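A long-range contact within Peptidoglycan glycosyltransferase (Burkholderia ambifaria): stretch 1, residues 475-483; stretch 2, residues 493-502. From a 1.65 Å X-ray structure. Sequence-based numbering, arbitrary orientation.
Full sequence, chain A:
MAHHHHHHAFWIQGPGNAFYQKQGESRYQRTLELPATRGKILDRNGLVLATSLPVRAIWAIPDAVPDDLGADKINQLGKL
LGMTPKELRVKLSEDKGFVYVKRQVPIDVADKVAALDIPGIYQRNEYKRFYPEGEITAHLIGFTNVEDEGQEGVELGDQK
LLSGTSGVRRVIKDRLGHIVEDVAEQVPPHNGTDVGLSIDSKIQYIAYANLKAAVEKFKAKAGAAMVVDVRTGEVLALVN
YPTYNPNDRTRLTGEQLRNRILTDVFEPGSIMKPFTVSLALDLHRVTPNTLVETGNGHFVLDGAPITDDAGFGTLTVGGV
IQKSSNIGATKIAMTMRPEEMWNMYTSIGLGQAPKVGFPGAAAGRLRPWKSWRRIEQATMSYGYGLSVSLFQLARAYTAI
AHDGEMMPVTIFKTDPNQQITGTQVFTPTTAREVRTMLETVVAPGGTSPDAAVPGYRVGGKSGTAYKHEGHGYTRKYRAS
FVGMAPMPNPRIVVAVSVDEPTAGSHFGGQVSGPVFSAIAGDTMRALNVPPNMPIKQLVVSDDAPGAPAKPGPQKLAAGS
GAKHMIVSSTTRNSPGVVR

Stretch 1 475-483: RKYRASFVG
Stretch 2, residues 493-502: VVAVSVDEPT

The contact is built on two antiparallel strands, 477-483 and 493-499, whose axes approach to 4.6 Å at 169°. On the sheet face carrying Ala479, Phe481, Val496 and Val498, Phe481 (chi1 t, chi2 -82°) sets its CB 3.8 Å from CG2 of Val496 (m), while its ring leads away from the partner strand. Gly483 continues this face without a side chain; an ideal CB there would lie 3.0 Å from Phe481 CE1, so its absence leaves room. On the other face, Val482 (t) places CG2 4.0 Å from Ala495 CB and CG1 4.1 Å from CG1 of Val493 (t).

All strand residues have extended phi/psi values, and three hydrogen-bonded pairs set the register. Ala479 N donates to Val498 O (2.9 Å) and Val498 N to Ala479 O (2.8 Å); Phe481 and Val496 exchange N to O bonds of 2.9 Å each way, as do Gly483 and Val494. Between them lie the non-hydrogen-bonded pairs Val482-Ala495 and Ser480-Ser497, and just beyond Ala479-Val498 comes a third, Arg478-Asp499, with CA-CA distances of 4.3, 4.1 and 4.4 Å, where CA-H groups approach carbonyls, as in Ser480 CA to Val496 O at 3.2 Å.

Beyond Val482, its face turns polar. Ser480 (m) and Ser497 (t) share a short OG-OG hydrogen bond of 2.6 Å. Arg478 (t, t, m, chi4 -92°) donates from NH1 to Ser497 OG at 3.0 Å, near the guanidinium plane. Asp499 (t) lies over a guanidinium face, with OD2 4.1 Å from Arg478 NH2, a purely electrostatic approach.

At the outer end, Glu500 adopts phi/psi 55/60, and its N donates to Tyr477 O (2.8 Å, 137°). Tyr477 (p) points away at CB, yet its ring returns to receive Pro501 over one face, Tyr477 CZ to Pro501 CG 3.6 Å. One water joins Arg475 O (2.7 Å), Tyr477 N (3.1 Å) and Pro501 O (2.9 Å).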

# COMPACT_ATOMS: atom_id res chain seq x y z
N ARG A 475 -21.00 6.98 -8.44
CA ARG A 475 -21.08 6.25 -7.18
C ARG A 475 -20.24 4.97 -7.19
O ARG A 475 -20.13 4.28 -6.18
CB ARG A 475 -22.53 5.91 -6.84
N LYS A 476 -19.65 4.65 -8.35
CA LYS A 476 -18.86 3.43 -8.50
C LYS A 476 -17.39 3.72 -8.19
O LYS A 476 -16.79 4.63 -8.77
CB LYS A 476 -18.98 2.87 -9.91
N TYR A 477 -16.82 2.94 -7.28
CA TYR A 477 -15.42 3.11 -6.92
C TYR A 477 -14.88 1.80 -6.37
O TYR A 477 -15.62 0.84 -6.16
CB TYR A 477 -15.24 4.24 -5.90
CG TYR A 477 -15.74 3.93 -4.51
CD1 TYR A 477 -17.08 4.09 -4.19
CD2 TYR A 477 -14.88 3.50 -3.52
CE1 TYR A 477 -17.55 3.80 -2.92
CE2 TYR A 477 -15.33 3.21 -2.25
CZ TYR A 477 -16.67 3.37 -1.95
OH TYR A 477 -17.12 3.09 -0.68
N ARG A 478 -13.58 1.78 -6.15
CA ARG A 478 -12.89 0.62 -5.60
C ARG A 478 -12.15 1.07 -4.34
O ARG A 478 -11.41 2.05 -4.38
CB ARG A 478 -11.92 0.03 -6.62
CG ARG A 478 -11.01 -1.03 -6.06
CD ARG A 478 -9.79 -1.20 -6.95
NE ARG A 478 -10.13 -1.88 -8.19
CZ ARG A 478 -10.07 -3.20 -8.35
NH1 ARG A 478 -9.66 -3.97 -7.35
NH2 ARG A 478 -10.40 -3.73 -9.52
N ALA A 479 -12.37 0.36 -3.24
CA ALA A 479 -11.77 0.68 -1.96
C ALA A 479 -10.68 -0.34 -1.67
O ALA A 479 -10.97 -1.54 -1.54
CB ALA A 479 -12.82 0.69 -0.84
N SER A 480 -9.43 0.12 -1.59
CA SER A 480 -8.31 -0.78 -1.34
C SER A 480 -7.55 -0.36 -0.09
O SER A 480 -7.60 0.79 0.34
CB SER A 480 -7.35 -0.83 -2.54
OG SER A 480 -8.07 -1.19 -3.72
N PHE A 481 -6.85 -1.33 0.51
CA PHE A 481 -5.98 -1.05 1.64
C PHE A 481 -4.78 -1.99 1.59
O PHE A 481 -4.95 -3.18 1.35
CB PHE A 481 -6.73 -1.23 2.97
CG PHE A 481 -5.97 -0.71 4.17
CD1 PHE A 481 -4.99 -1.49 4.78
CD2 PHE A 481 -6.26 0.54 4.69
CE1 PHE A 481 -4.28 -1.00 5.87
CE2 PHE A 481 -5.56 1.03 5.79
CZ PHE A 481 -4.58 0.25 6.38
N VAL A 482 -3.57 -1.46 1.83
CA VAL A 482 -2.39 -2.32 1.94
C VAL A 482 -1.65 -1.97 3.22
O VAL A 482 -1.40 -0.80 3.51
CB VAL A 482 -1.46 -2.17 0.72
CG1 VAL A 482 -0.35 -3.21 0.80
CG2 VAL A 482 -2.25 -2.32 -0.59
N GLY A 483 -1.30 -2.99 3.99
CA GLY A 483 -0.63 -2.75 5.25
C GLY A 483 0.22 -3.93 5.67
O GLY A 483 0.41 -4.87 4.90
N VAL A 493 2.56 -8.85 4.89
CA VAL A 493 1.89 -7.76 4.20
C VAL A 493 0.51 -8.27 3.81
O VAL A 493 0.38 -9.41 3.34
CB VAL A 493 2.67 -7.31 2.96
CG1 VAL A 493 1.77 -6.52 2.01
CG2 VAL A 493 3.87 -6.48 3.40
N VAL A 494 -0.52 -7.46 4.06
CA VAL A 494 -1.89 -7.81 3.71
C VAL A 494 -2.43 -6.74 2.77
O VAL A 494 -2.38 -5.55 3.08
CB VAL A 494 -2.79 -7.92 4.95
CG1 VAL A 494 -4.24 -8.17 4.54
CG2 VAL A 494 -2.28 -9.04 5.86
N ALA A 495 -2.97 -7.18 1.63
CA ALA A 495 -3.52 -6.27 0.63
C ALA A 495 -4.95 -6.69 0.34
O ALA A 495 -5.20 -7.87 0.07
CB ALA A 495 -2.68 -6.31 -0.66
N VAL A 496 -5.88 -5.74 0.41
CA VAL A 496 -7.29 -6.03 0.17
C VAL A 496 -7.87 -5.01 -0.79
O VAL A 496 -7.43 -3.85 -0.86
CB VAL A 496 -8.11 -6.06 1.49
CG1 VAL A 496 -7.58 -7.14 2.43
CG2 VAL A 496 -8.09 -4.69 2.17
N SER A 497 -8.87 -5.44 -1.54
CA SER A 497 -9.60 -4.51 -2.40
C SER A 497 -11.04 -4.97 -2.51
O SER A 497 -11.31 -6.16 -2.69
CB SER A 497 -8.96 -4.43 -3.78
OG SER A 497 -9.45 -3.31 -4.48
N VAL A 498 -11.97 -4.02 -2.37
CA VAL A 498 -13.40 -4.28 -2.50
C VAL A 498 -13.89 -3.41 -3.65
O VAL A 498 -13.82 -2.18 -3.57
CB VAL A 498 -14.16 -3.97 -1.20
CG1 VAL A 498 -15.65 -4.19 -1.39
CG2 VAL A 498 -13.65 -4.86 -0.06
N ASP A 499 -14.37 -4.05 -4.71
CA ASP A 499 -14.71 -3.36 -5.94
C ASP A 499 -16.20 -3.05 -5.95
O ASP A 499 -17.03 -3.96 -5.83
CB ASP A 499 -14.33 -4.20 -7.16
CG ASP A 499 -14.37 -3.41 -8.46
OD1 ASP A 499 -14.31 -2.16 -8.40
OD2 ASP A 499 -14.46 -4.03 -9.54
N GLU A 500 -16.52 -1.77 -6.10
CA GLU A 500 -17.89 -1.28 -6.20
C GLU A 500 -18.79 -1.72 -5.04
O GLU A 500 -19.83 -2.37 -5.26
CB GLU A 500 -18.50 -1.68 -7.54
CG GLU A 500 -17.68 -1.17 -8.72
CD GLU A 500 -18.38 -1.34 -10.05
OE1 GLU A 500 -19.60 -1.60 -10.05
OE2 GLU A 500 -17.71 -1.22 -11.09
N PRO A 501 -18.45 -1.36 -3.80
CA PRO A 501 -19.39 -1.57 -2.70
C PRO A 501 -20.60 -0.67 -2.85
O PRO A 501 -20.52 0.43 -3.41
CB PRO A 501 -18.57 -1.19 -1.47
CG PRO A 501 -17.64 -0.14 -1.98
CD PRO A 501 -17.29 -0.56 -3.38
N THR A 502 -21.74 -1.15 -2.35
CA THR A 502 -22.98 -0.38 -2.41
C THR A 502 -23.69 -0.40 -1.07
O THR A 502 -23.07 -0.59 -0.02
CB THR A 502 -23.94 -0.92 -3.49
OG1 THR A 502 -24.38 -2.24 -3.14
CG2 THR A 502 -23.27 -0.98 -4.86
O HOH W 1 -19.27 1.76 -5.72